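Uncharacterized protein AF_1796 (PDB 1VIM) is of unknown function but probably binds a sugar phosphate or similar carbohydrate derivative and may act as an isomerase of the SIS type. Local coordinates at residues Glu19-His24 with Gly159-Leu164; Leu34-Glu39 with Ala134-Val139; Ile50-Ala55 with Tyr74-Val79; Gln90-Gly95 with Lys118-Thr123; Thr103-Ile108 with Ser128-Met133. All blocks are in the same frame, centred on the assembly; numbering follows the deposited sequence.

Interaction 1: Glu19-His24 with Gly159-Leu164; sequences EVVSEH and GTMFEL
M161 reaches across to H24 with CG anti to its own backbone N (chi1 -160°), and its chain then bends at both chi2 and chi3. H24 holds its CG anti to the carbonyl carbon, beside its backbone N, and the imidazole presents a face to the methionine. M161 CG sits over that face, displaced toward the rim, in a CH-pi contact 3.5 Å from the centroid of the H24 ring; the closest ring atom is H24 ND1, 3.2 Å from M161 CG. The sulfur is over the face too, with M161 SD 4.1 Å from the centroid of the H24 ring, a Met-aromatic contact. Beyond it, M161 CE meets both valines, 4.1 Å from V20 CG1 and 4.0 Å from V21 CG2. V21 CG2 also meets L164 CD1 at 4.0 Å, the two side chains crossing at about a right angle. H24 NE2 is hydrogen-bonded to E147 OE2, which would help hold the rotation of the imidazole. The helix segments pass each other at -53° with axes 10.9 Å apart, a separation that the long methionine bridges. F17, one turn before V21, touches M161 and L164 as well, while V20 leans on L152 and L155 of helix 149-155, and T160 hydrogen-bonds R68 of the second subunit.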
# COMPACT_ATOMS: atom_id res chain seq x y z
N GLU A 19 -13.98 28.43 5.07
CA GLU A 19 -14.58 29.44 4.21
C GLU A 19 -13.98 29.35 2.81
O GLU A 19 -14.70 29.39 1.83
CB GLU A 19 -14.39 30.85 4.77
CG GLU A 19 -15.16 31.97 4.03
CD GLU A 19 -14.64 32.35 2.64
OE1 GLU A 19 -13.42 32.46 2.47
OE2 GLU A 19 -15.46 32.58 1.70
N VAL A 20 -12.66 29.22 2.73
CA VAL A 20 -12.00 29.10 1.43
C VAL A 20 -12.50 27.86 0.67
O VAL A 20 -12.81 27.95 -0.50
CB VAL A 20 -10.47 29.08 1.56
CG1 VAL A 20 -9.80 28.80 0.19
CG2 VAL A 20 -10.00 30.38 2.13
N VAL A 21 -12.61 26.71 1.36
CA VAL A 21 -13.14 25.51 0.73
C VAL A 21 -14.54 25.78 0.15
O VAL A 21 -14.80 25.43 -1.01
CB VAL A 21 -13.17 24.32 1.71
CG1 VAL A 21 -13.89 23.10 1.10
CG2 VAL A 21 -11.75 23.93 2.04
N SER A 22 -15.41 26.44 0.94
CA SER A 22 -16.76 26.81 0.47
C SER A 22 -16.69 27.60 -0.83
O SER A 22 -17.43 27.32 -1.80
CB SER A 22 -17.45 27.66 1.53
OG SER A 22 -17.93 26.84 2.56
N GLU A 23 -15.79 28.58 -0.88
CA GLU A 23 -15.69 29.42 -2.06
C GLU A 23 -15.21 28.63 -3.26
O GLU A 23 -15.67 28.84 -4.38
CB GLU A 23 -14.75 30.60 -1.78
CG GLU A 23 -14.62 31.58 -2.94
CD GLU A 23 -15.82 32.50 -3.11
OE1 GLU A 23 -16.80 32.40 -2.33
OE2 GLU A 23 -15.77 33.32 -4.06
N HIS A 24 -14.27 27.71 -3.03
CA HIS A 24 -13.77 26.89 -4.13
C HIS A 24 -14.79 25.91 -4.67
O HIS A 24 -14.78 25.65 -5.87
CB HIS A 24 -12.47 26.20 -3.69
CG HIS A 24 -11.30 27.13 -3.73
ND1 HIS A 24 -10.25 26.94 -4.60
CD2 HIS A 24 -11.04 28.27 -3.05
CE1 HIS A 24 -9.38 27.93 -4.44
NE2 HIS A 24 -9.85 28.75 -3.51
N GLY A 159 -0.66 22.28 -2.54
CA GLY A 159 -1.70 21.75 -3.43
C GLY A 159 -2.93 21.15 -2.75
O GLY A 159 -3.76 20.52 -3.43
N THR A 160 -3.10 21.37 -1.46
CA THR A 160 -4.29 20.92 -0.72
C THR A 160 -5.59 21.31 -1.39
O THR A 160 -6.52 20.51 -1.44
CB THR A 160 -4.24 21.56 0.69
OG1 THR A 160 -3.21 20.93 1.47
CG2 THR A 160 -5.53 21.30 1.49
N MET A 161 -5.70 22.55 -1.85
CA MET A 161 -6.97 22.95 -2.44
C MET A 161 -7.29 22.20 -3.73
O MET A 161 -8.43 21.80 -3.93
CB MET A 161 -7.04 24.45 -2.67
CG MET A 161 -8.45 25.00 -2.82
SD MET A 161 -9.59 24.61 -1.43
CE MET A 161 -8.46 24.98 -0.04
N PHE A 162 -6.30 21.99 -4.59
CA PHE A 162 -6.51 21.14 -5.76
C PHE A 162 -7.00 19.75 -5.31
O PHE A 162 -7.94 19.18 -5.87
CB PHE A 162 -5.24 20.95 -6.60
CG PHE A 162 -5.37 19.84 -7.60
CD1 PHE A 162 -6.10 20.05 -8.77
CD2 PHE A 162 -4.84 18.57 -7.33
CE1 PHE A 162 -6.30 19.01 -9.69
CE2 PHE A 162 -5.04 17.52 -8.23
CZ PHE A 162 -5.76 17.74 -9.41
N GLU A 163 -6.35 19.17 -4.30
CA GLU A 163 -6.66 17.80 -3.92
C GLU A 163 -8.09 17.68 -3.40
O GLU A 163 -8.83 16.81 -3.82
CB GLU A 163 -5.67 17.31 -2.86
CG GLU A 163 -4.26 17.25 -3.42
CD GLU A 163 -3.22 17.08 -2.39
OE1 GLU A 163 -3.56 17.08 -1.19
OE2 GLU A 163 -2.04 16.98 -2.80
N LEU A 164 -8.50 18.61 -2.54
CA LEU A 164 -9.88 18.57 -2.05
C LEU A 164 -10.88 18.79 -3.17
O LEU A 164 -11.91 18.13 -3.24
CB LEU A 164 -10.09 19.66 -0.98
CG LEU A 164 -9.37 19.43 0.33
CD1 LEU A 164 -9.58 20.63 1.22
CD2 LEU A 164 -9.83 18.13 0.97

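Interaction 2: Leu34-Glu39 with Ala134-Val139; sequences LETVGE and ADVVMV
T36 and V136 slide past each other in opposite directions, the threonine methyl meeting the valine branch with T36 CG2 3.7 Å from V136 CG1. T36 CG2 also lies 3.2 Å from V137 O and 3.9 Å from M138 SD. M138 starts with CG anti to the backbone N (chi1 -176°) and then bends at chi2 and chi3, which carries its end nearer the helix; there M138 CE lies 3.9 Å from V37 CG2. One turn after T36, E39 CB rests on the other valine methyl, 3.9 Å from V136 CG2. The strand concerned, 136-139, is outermost within this chain in the parallel sheet of the SIS domain, an alpha/beta/alpha sandwich, and segment 34-39 of helix 34-46 crosses it at -130°, covering the side from which V136 projects. An alanine in place of V136 would probably leave E39 CB without its apolar partner and open a gap between helix and strand beside the T36 methyl. The polar traffic runs through a water at the margin, which donates to D135 O at 2.9 Å and weakly to E39 OE1 at 3.1 Å. V37 and M138 also both pack on F169 of helix 160-181, and the D135 carboxylate forms a salt bridge with K113 and accepts from the backbone of L119.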
# COMPACT_ATOMS: atom_id res chain seq x y z
N LEU A 34 -18.85 21.31 -18.58
CA LEU A 34 -19.78 20.17 -18.63
C LEU A 34 -19.55 19.31 -19.87
O LEU A 34 -19.78 18.11 -19.83
CB LEU A 34 -21.23 20.66 -18.57
CG LEU A 34 -21.58 21.41 -17.28
CD1 LEU A 34 -22.97 22.05 -17.35
CD2 LEU A 34 -21.49 20.46 -16.10
N GLU A 35 -19.08 19.92 -20.95
CA GLU A 35 -18.75 19.20 -22.19
C GLU A 35 -17.60 18.23 -21.89
O GLU A 35 -17.62 17.06 -22.27
CB GLU A 35 -18.32 20.19 -23.29
CG GLU A 35 -19.45 21.01 -23.89
CD GLU A 35 -18.96 22.08 -24.86
OE1 GLU A 35 -18.28 21.73 -25.86
OE2 GLU A 35 -19.25 23.27 -24.63
N THR A 36 -16.60 18.73 -21.17
CA THR A 36 -15.46 17.91 -20.82
C THR A 36 -15.85 16.78 -19.85
O THR A 36 -15.38 15.66 -19.99
CB THR A 36 -14.34 18.78 -20.24
OG1 THR A 36 -14.05 19.82 -21.19
CG2 THR A 36 -13.08 18.01 -20.19
N VAL A 37 -16.74 17.05 -18.91
CA VAL A 37 -17.26 16.00 -18.05
C VAL A 37 -17.86 14.89 -18.92
O VAL A 37 -17.58 13.72 -18.71
CB VAL A 37 -18.31 16.55 -17.08
CG1 VAL A 37 -19.03 15.41 -16.37
CG2 VAL A 37 -17.65 17.51 -16.08
N GLY A 38 -18.69 15.26 -19.91
CA GLY A 38 -19.27 14.26 -20.79
C GLY A 38 -18.23 13.43 -21.53
O GLY A 38 -18.40 12.20 -21.68
N GLU A 39 -17.17 14.08 -22.02
CA GLU A 39 -16.09 13.39 -22.75
C GLU A 39 -15.36 12.41 -21.83
O GLU A 39 -15.00 11.30 -22.23
CB GLU A 39 -15.08 14.39 -23.34
CG GLU A 39 -15.65 15.23 -24.47
CD GLU A 39 -14.81 16.46 -24.77
OE1 GLU A 39 -13.72 16.61 -24.16
OE2 GLU A 39 -15.24 17.28 -25.61
N ALA A 134 -2.92 14.43 -23.07
CA ALA A 134 -4.19 13.82 -22.71
C ALA A 134 -5.20 13.88 -23.83
O ALA A 134 -5.23 14.84 -24.60
CB ALA A 134 -4.77 14.51 -21.51
N ASP A 135 -6.03 12.86 -23.90
CA ASP A 135 -7.18 12.90 -24.80
C ASP A 135 -8.28 13.80 -24.29
O ASP A 135 -9.01 14.43 -25.10
CB ASP A 135 -7.68 11.48 -25.02
CG ASP A 135 -6.65 10.63 -25.68
OD1 ASP A 135 -5.86 9.96 -24.99
OD2 ASP A 135 -6.53 10.58 -26.93
N VAL A 136 -8.44 13.86 -22.97
CA VAL A 136 -9.41 14.71 -22.30
C VAL A 136 -8.68 15.37 -21.15
O VAL A 136 -8.02 14.69 -20.34
CB VAL A 136 -10.61 13.90 -21.75
CG1 VAL A 136 -11.52 14.76 -20.92
CG2 VAL A 136 -11.40 13.25 -22.89
N VAL A 137 -8.76 16.69 -21.10
CA VAL A 137 -8.14 17.48 -20.04
C VAL A 137 -9.27 18.01 -19.17
O VAL A 137 -10.03 18.90 -19.59
CB VAL A 137 -7.32 18.64 -20.64
CG1 VAL A 137 -6.72 19.51 -19.54
CG2 VAL A 137 -6.27 18.10 -21.61
N MET A 138 -9.41 17.42 -17.98
CA MET A 138 -10.47 17.78 -17.07
C MET A 138 -9.90 18.76 -16.05
O MET A 138 -9.16 18.37 -15.13
CB MET A 138 -11.03 16.50 -16.43
CG MET A 138 -12.20 16.69 -15.50
SD MET A 138 -13.72 17.17 -16.40
CE MET A 138 -13.99 18.72 -15.70
N VAL A 139 -10.18 20.04 -16.28
CA VAL A 139 -9.55 21.08 -15.48
C VAL A 139 -10.30 21.28 -14.19
O VAL A 139 -11.49 21.57 -14.18
CB VAL A 139 -9.46 22.40 -16.25
CG1 VAL A 139 -8.79 23.45 -15.39
CG2 VAL A 139 -8.67 22.19 -17.54
O HOH W 1 -11.78 14.92 -25.95

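Interaction 3: Ile50-Ala55 with Tyr74-Val79; sequences IFVIGA and YTVYVV
I50 and V52 spend their peptide N-H and C=O groups on segment 74-79, in four hydrogen bonds that make the two strands a parallel pair. I50 N donates to T75 O (2.9 Å) in a nearly straight bond, 165° at the hydrogen. I50 O accepts from Y77 N at 2.8 Å and also receives the CA-H of V76, with V76 CA 3.1 Å from I50 O. Y77 O is gripped in the same double manner, by V52 N at 2.9 Å and by the CA-H of F51, with F51 CA 3.3 Å off. V79 N closes the series on V52 O (2.9 Å, 173°). The peptide groups of F51 and I53, in between, face the other way and are satisfied by strand 92-96. Other polar groups find partners outside the pair: Y74 OH bonds D45 OD1, and the backbone V78 O accepts from T84 OG1.

On one face of the sheet the F51 and Y77 rings meet at 50° between planes, neither stacked nor edge-to-face, with Y77 CD2 over the F51 ring and 3.8 Å from F51 CZ. An alanine at F51 is likely to leave the Y77 ring without this neighbour and freer to turn. On the opposite face V52 sets CG2 in the crowded position between its N and carbonyl carbon, against V78 CG2, while I50 CD1 packs on Y74 CB at 3.6 Å. Strand 50-53, helix 56-71 and strand 76-78 form the beta-alpha-beta unit that opens the parallel sheet of the SIS domain.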
# COMPACT_ATOMS: atom_id res chain seq x y z
N ILE A 50 -10.13 0.59 -16.94
CA ILE A 50 -9.70 1.89 -16.49
C ILE A 50 -8.54 1.68 -15.53
O ILE A 50 -8.61 0.84 -14.63
CB ILE A 50 -10.85 2.65 -15.78
CG1 ILE A 50 -12.05 2.77 -16.73
CG2 ILE A 50 -10.37 4.03 -15.29
CD1 ILE A 50 -13.34 2.26 -16.14
N PHE A 51 -7.49 2.45 -15.74
CA PHE A 51 -6.35 2.45 -14.84
C PHE A 51 -6.25 3.83 -14.23
O PHE A 51 -6.49 4.83 -14.95
CB PHE A 51 -5.06 2.15 -15.61
CG PHE A 51 -4.96 0.72 -16.13
CD1 PHE A 51 -5.81 0.24 -17.13
CD2 PHE A 51 -3.96 -0.13 -15.65
CE1 PHE A 51 -5.69 -1.07 -17.59
CE2 PHE A 51 -3.82 -1.41 -16.13
CZ PHE A 51 -4.68 -1.90 -17.08
N VAL A 52 -5.89 3.93 -12.95
CA VAL A 52 -5.77 5.25 -12.31
C VAL A 52 -4.39 5.43 -11.71
O VAL A 52 -3.75 4.45 -11.27
CB VAL A 52 -6.83 5.51 -11.24
CG1 VAL A 52 -8.22 5.24 -11.80
CG2 VAL A 52 -6.54 4.70 -9.98
N ILE A 53 -3.92 6.68 -11.67
CA ILE A 53 -2.62 6.96 -11.04
C ILE A 53 -2.59 8.36 -10.47
O ILE A 53 -3.10 9.30 -11.08
CB ILE A 53 -1.43 6.76 -12.03
CG1 ILE A 53 -0.09 6.98 -11.30
CG2 ILE A 53 -1.54 7.71 -13.24
CD1 ILE A 53 1.10 6.60 -12.12
N GLY A 54 -1.99 8.49 -9.28
CA GLY A 54 -1.52 9.76 -8.76
C GLY A 54 -0.38 9.50 -7.81
O GLY A 54 -0.21 8.35 -7.37
N ALA A 55 0.41 10.53 -7.54
CA ALA A 55 1.50 10.40 -6.58
C ALA A 55 1.08 10.99 -5.25
O ALA A 55 0.31 11.93 -5.20
CB ALA A 55 2.72 11.13 -7.08
N TYR A 74 -17.35 -1.10 -13.02
CA TYR A 74 -16.29 -1.03 -14.03
C TYR A 74 -15.15 -1.99 -13.69
O TYR A 74 -14.94 -2.35 -12.51
CB TYR A 74 -15.71 0.39 -14.15
CG TYR A 74 -16.68 1.40 -14.71
CD1 TYR A 74 -16.91 1.47 -16.08
CD2 TYR A 74 -17.36 2.28 -13.88
CE1 TYR A 74 -17.81 2.39 -16.60
CE2 TYR A 74 -18.26 3.22 -14.39
CZ TYR A 74 -18.47 3.27 -15.75
OH TYR A 74 -19.35 4.20 -16.27
N THR A 75 -14.39 -2.34 -14.71
CA THR A 75 -13.14 -3.05 -14.54
C THR A 75 -12.05 -1.99 -14.40
O THR A 75 -11.77 -1.23 -15.33
CB THR A 75 -12.85 -3.94 -15.75
OG1 THR A 75 -13.90 -4.92 -15.83
CG2 THR A 75 -11.59 -4.74 -15.53
N VAL A 76 -11.46 -1.92 -13.21
CA VAL A 76 -10.60 -0.80 -12.87
C VAL A 76 -9.41 -1.28 -12.05
O VAL A 76 -9.50 -2.23 -11.28
CB VAL A 76 -11.40 0.31 -12.13
CG1 VAL A 76 -12.09 -0.22 -10.90
CG2 VAL A 76 -10.55 1.54 -11.82
N TYR A 77 -8.29 -0.58 -12.21
CA TYR A 77 -7.04 -0.90 -11.51
C TYR A 77 -6.33 0.36 -11.12
O TYR A 77 -6.49 1.40 -11.75
CB TYR A 77 -6.10 -1.70 -12.41
CG TYR A 77 -6.75 -2.89 -13.04
CD1 TYR A 77 -6.98 -4.04 -12.31
CD2 TYR A 77 -7.14 -2.84 -14.39
CE1 TYR A 77 -7.62 -5.17 -12.98
CE2 TYR A 77 -7.74 -3.91 -15.01
CZ TYR A 77 -7.98 -5.02 -14.31
OH TYR A 77 -8.56 -6.03 -15.09
N VAL A 78 -5.47 0.22 -10.12
CA VAL A 78 -4.55 1.29 -9.73
C VAL A 78 -3.15 0.94 -10.23
O VAL A 78 -2.62 -0.16 -9.94
CB VAL A 78 -4.50 1.40 -8.20
CG1 VAL A 78 -3.54 2.52 -7.76
CG2 VAL A 78 -5.88 1.65 -7.65
N VAL A 79 -2.52 1.86 -10.95
CA VAL A 79 -1.17 1.60 -11.47
C VAL A 79 -0.22 1.28 -10.34
O VAL A 79 -0.22 1.95 -9.30
CB VAL A 79 -0.63 2.80 -12.31
CG1 VAL A 79 0.84 2.56 -12.72
CG2 VAL A 79 -1.50 3.02 -13.53

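Interaction 4: Gln90-Gly95 with Lys118-Thr123; sequences QDVLVG and KLVAVT. Unlike the reference sequence in segment 90-95: G95 (reference Ala).
L93 and L119 lie side by side and point the same way, each with CG anti to its backbone N (chi1 177° and 173°), and L93 CG is 4.0 Å from L119 CD1. L119 CD1 also comes within 3.5 Å of L93 O. On the opposite face V92 CG2 meets V120 CG2 at 4.0 Å, and V94 CG1 meets V122 CG2 at the same separation of 4.0 Å. G95, where the reference sequence has alanine, presents only its backbone to A121. Between the two layers of side chains run five backbone hydrogen bonds of the parallel pair, beginning with K118 N to D91 O. L93 N donates to K118 O at 2.8 Å and L93 O accepts from V120 N; G95 repeats the pattern, donating to V120 O and accepting from V122 N, with G95 O 2.9 Å from V122 N. The alternate residues V92 and V94 bond instead to strand 50-53 and, for V92, to S49 just before it. One shell out, the D91 carboxylate takes the T88 amide and a salt bridge from R48. The sheet here is clothed on both faces: V120 and V122 lie against M40 of helix 34-46, joined by L43 over V120, whereas L93 and L119 pack on S109 of helix 103-115.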
# COMPACT_ATOMS: atom_id res chain seq x y z
N GLN A 90 -6.59 -0.50 -25.67
CA GLN A 90 -8.03 -0.36 -25.53
C GLN A 90 -8.43 0.25 -24.19
O GLN A 90 -9.63 0.40 -23.91
CB GLN A 90 -8.72 -1.71 -25.65
CG GLN A 90 -8.54 -2.34 -27.04
CD GLN A 90 -9.57 -3.41 -27.29
OE1 GLN A 90 -10.18 -3.93 -26.35
NE2 GLN A 90 -9.79 -3.72 -28.56
N ASP A 91 -7.44 0.58 -23.35
CA ASP A 91 -7.72 1.05 -22.01
C ASP A 91 -7.65 2.57 -21.90
O ASP A 91 -7.24 3.26 -22.83
CB ASP A 91 -6.74 0.36 -21.04
CG ASP A 91 -6.87 -1.12 -21.07
OD1 ASP A 91 -8.02 -1.64 -21.14
OD2 ASP A 91 -5.87 -1.86 -21.04
N VAL A 92 -8.05 3.08 -20.75
CA VAL A 92 -7.89 4.49 -20.45
C VAL A 92 -7.17 4.63 -19.12
O VAL A 92 -7.47 3.91 -18.17
CB VAL A 92 -9.24 5.23 -20.47
CG1 VAL A 92 -10.17 4.73 -19.40
CG2 VAL A 92 -9.03 6.75 -20.34
N LEU A 93 -6.24 5.55 -19.07
CA LEU A 93 -5.53 5.91 -17.85
C LEU A 93 -6.07 7.25 -17.39
O LEU A 93 -6.17 8.19 -18.20
CB LEU A 93 -4.04 6.05 -18.16
CG LEU A 93 -3.12 6.49 -17.01
CD1 LEU A 93 -3.17 5.51 -15.81
CD2 LEU A 93 -1.71 6.62 -17.53
N VAL A 94 -6.40 7.34 -16.11
CA VAL A 94 -6.81 8.60 -15.49
C VAL A 94 -5.67 9.01 -14.57
O VAL A 94 -5.38 8.33 -13.58
CB VAL A 94 -8.12 8.47 -14.69
CG1 VAL A 94 -8.49 9.83 -14.08
CG2 VAL A 94 -9.26 7.93 -15.60
N GLY A 95 -5.02 10.12 -14.88
CA GLY A 95 -3.92 10.63 -14.09
C GLY A 95 -4.33 11.88 -13.36
O GLY A 95 -4.90 12.81 -13.94
N LYS A 118 -5.63 5.53 -24.01
CA LYS A 118 -6.09 6.91 -23.91
C LYS A 118 -5.78 7.45 -22.51
O LYS A 118 -5.52 6.68 -21.57
CB LYS A 118 -7.58 7.02 -24.25
CG LYS A 118 -7.83 6.73 -25.76
CD LYS A 118 -9.26 6.90 -26.14
CE LYS A 118 -9.45 6.52 -27.60
NZ LYS A 118 -10.86 6.84 -27.99
N LEU A 119 -5.82 8.78 -22.36
CA LEU A 119 -5.44 9.43 -21.12
C LEU A 119 -6.41 10.56 -20.81
O LEU A 119 -6.69 11.41 -21.67
CB LEU A 119 -4.01 9.98 -21.24
CG LEU A 119 -3.47 10.86 -20.11
CD1 LEU A 119 -3.32 10.07 -18.79
CD2 LEU A 119 -2.11 11.49 -20.49
N VAL A 120 -6.94 10.54 -19.59
CA VAL A 120 -7.67 11.65 -19.02
C VAL A 120 -6.77 12.28 -17.98
O VAL A 120 -6.32 11.59 -17.05
CB VAL A 120 -8.98 11.21 -18.35
CG1 VAL A 120 -9.67 12.40 -17.70
CG2 VAL A 120 -9.89 10.49 -19.33
N ALA A 121 -6.54 13.58 -18.10
CA ALA A 121 -5.76 14.31 -17.11
C ALA A 121 -6.70 15.09 -16.23
O ALA A 121 -7.45 15.92 -16.72
CB ALA A 121 -4.74 15.24 -17.79
N VAL A 122 -6.66 14.83 -14.92
CA VAL A 122 -7.38 15.62 -13.93
C VAL A 122 -6.34 16.52 -13.29
O VAL A 122 -5.50 16.06 -12.51
CB VAL A 122 -8.09 14.75 -12.87
CG1 VAL A 122 -8.81 15.63 -11.87
CG2 VAL A 122 -9.04 13.76 -13.53
N THR A 123 -6.40 17.80 -13.63
CA THR A 123 -5.30 18.72 -13.35
C THR A 123 -5.79 20.15 -13.24
O THR A 123 -6.86 20.47 -13.77
CB THR A 123 -4.20 18.58 -14.47
OG1 THR A 123 -3.08 19.46 -14.21
CG2 THR A 123 -4.71 19.00 -15.87

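Interaction 5: Thr103-Ile108 with Ser128-Met133; sequences TSVVNI and SSLAKM
V105 and L130 begin the contact, with V105 CG1, anti to its backbone N (chi1 172°), lying 4.1 Å from L130 CD2 and almost as near L130 CD1, so that one methyl faces the fork of the leucine. The other branch turns elsewhere, V105 CG2 touching the backbone at G54 and A55. V105 O accepts from S109 OG within its own helix. V106 comes next, at the closest approach of the backbones, where V106 CA is 5.7 Å from L130 CA. Its two methyls divide the work: V106 CG2 rests on S129 CB at 4.1 Å and on the start of the L130 side chain, while V106 CG1 meets the tip of M133, 4.0 Å from M133 CE. The methionine comes in at about a right angle to the valine, its chain bent at chi3 (-71°), and M133 CE also lies 3.7 Å from V106 O.

Helix 103-115 is the crossover of the beta-alpha-beta unit between strands 92-96 and 118-123, and the short helix 129-133 leads on to strand 136-139. Both lie on the sheet face that carries L119 and A121, their segments here nearly parallel, 20° apart, and no hydrogen bond joins the two segments. Besides V105, L130 touches L119 and A121 of strand 118-123. The short helix is weakly bonded, but S128 caps its start: S128 OG accepts from A131 N at 3.2 Å. S129 OG bonds E101 OE1. Further along the first helix, N107 packs on N107 of the fourth subunit and I108 on E196 of the third.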
# COMPACT_ATOMS: atom_id res chain seq x y z
N THR A 103 6.35 14.13 -11.61
CA THR A 103 7.27 13.40 -12.47
C THR A 103 6.84 11.96 -12.72
O THR A 103 6.78 11.50 -13.88
CB THR A 103 8.68 13.43 -11.87
OG1 THR A 103 9.02 14.80 -11.61
CG2 THR A 103 9.71 12.91 -12.87
N SER A 104 6.49 11.26 -11.66
CA SER A 104 6.13 9.85 -11.82
C SER A 104 4.88 9.69 -12.68
O SER A 104 4.81 8.79 -13.52
CB SER A 104 5.97 9.20 -10.46
OG SER A 104 4.95 9.84 -9.75
N VAL A 105 3.92 10.59 -12.51
CA VAL A 105 2.65 10.52 -13.22
C VAL A 105 2.86 10.86 -14.70
O VAL A 105 2.34 10.18 -15.58
CB VAL A 105 1.61 11.43 -12.55
CG1 VAL A 105 0.32 11.54 -13.37
CG2 VAL A 105 1.32 10.94 -11.14
N VAL A 106 3.67 11.88 -14.98
CA VAL A 106 4.00 12.20 -16.36
C VAL A 106 4.74 11.05 -17.06
O VAL A 106 4.39 10.67 -18.18
CB VAL A 106 4.81 13.51 -16.41
CG1 VAL A 106 5.45 13.75 -17.78
CG2 VAL A 106 3.91 14.71 -16.03
N ASN A 107 5.73 10.48 -16.37
CA ASN A 107 6.51 9.40 -17.00
C ASN A 107 5.64 8.17 -17.29
O ASN A 107 5.73 7.58 -18.39
CB ASN A 107 7.71 9.03 -16.12
CG ASN A 107 8.76 10.12 -16.08
OD1 ASN A 107 8.75 11.05 -16.89
ND2 ASN A 107 9.70 9.98 -15.13
N ILE A 108 4.81 7.78 -16.33
CA ILE A 108 3.91 6.64 -16.52
C ILE A 108 2.91 6.93 -17.63
O ILE A 108 2.64 6.05 -18.47
CB ILE A 108 3.14 6.35 -15.21
CG1 ILE A 108 4.07 5.73 -14.15
CG2 ILE A 108 1.90 5.50 -15.45
CD1 ILE A 108 4.52 4.32 -14.40
N SER A 128 -0.16 22.01 -19.02
CA SER A 128 0.89 21.21 -18.38
C SER A 128 1.38 20.06 -19.24
O SER A 128 0.73 19.67 -20.20
CB SER A 128 0.39 20.68 -17.05
OG SER A 128 -0.74 19.82 -17.25
N SER A 129 2.52 19.47 -18.86
CA SER A 129 3.01 18.27 -19.53
C SER A 129 1.93 17.16 -19.59
O SER A 129 1.76 16.51 -20.62
CB SER A 129 4.26 17.74 -18.81
OG SER A 129 5.33 18.69 -18.86
N LEU A 130 1.23 16.92 -18.48
CA LEU A 130 0.24 15.86 -18.47
C LEU A 130 -0.91 16.19 -19.40
O LEU A 130 -1.37 15.33 -20.17
CB LEU A 130 -0.23 15.66 -17.04
CG LEU A 130 -1.15 14.46 -16.86
CD1 LEU A 130 -0.36 13.18 -17.15
CD2 LEU A 130 -1.76 14.43 -15.49
N ALA A 131 -1.39 17.44 -19.34
CA ALA A 131 -2.53 17.86 -20.16
C ALA A 131 -2.21 17.78 -21.65
O ALA A 131 -3.06 17.34 -22.43
CB ALA A 131 -2.96 19.26 -19.79
N LYS A 132 -0.99 18.15 -22.03
CA LYS A 132 -0.62 18.11 -23.45
C LYS A 132 -0.67 16.72 -24.05
O LYS A 132 -0.88 16.57 -25.25
CB LYS A 132 0.74 18.77 -23.71
CG LYS A 132 0.73 20.26 -23.45
CD LYS A 132 2.06 20.91 -23.82
CE LYS A 132 3.13 20.59 -22.81
NZ LYS A 132 4.43 21.23 -23.19
N MET A 133 -0.48 15.68 -23.23
CA MET A 133 -0.56 14.30 -23.67
C MET A 133 -1.97 13.73 -23.67
O MET A 133 -2.19 12.65 -24.22
CB MET A 133 0.28 13.41 -22.72
CG MET A 133 1.77 13.47 -22.98
SD MET A 133 2.66 12.25 -21.98
CE MET A 133 2.49 12.96 -20.42

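Interactions 3 and 4 lie in series along the chain and side by side in one parallel sheet, their centres 9 Å apart, joined where strand 50-53 bonds to strand 92-96. Interaction 2 adds the outer strand 136-139, next to 118-123, and the helix 34-46 on one face; its centre is 10 Å from that of interaction 4. Interaction 5, its centre also 10 Å from that of interaction 4, covers the other face, and the segments of these two alternate along the chain. Interaction 1 encloses all the others in sequence and its centre lies 21 to 24 Å from theirs, tying the N-terminal helix to helix 160-181. Interactions 1, 2 and 5 all touch the second subunit, so the layered domain is also built into the tetramer.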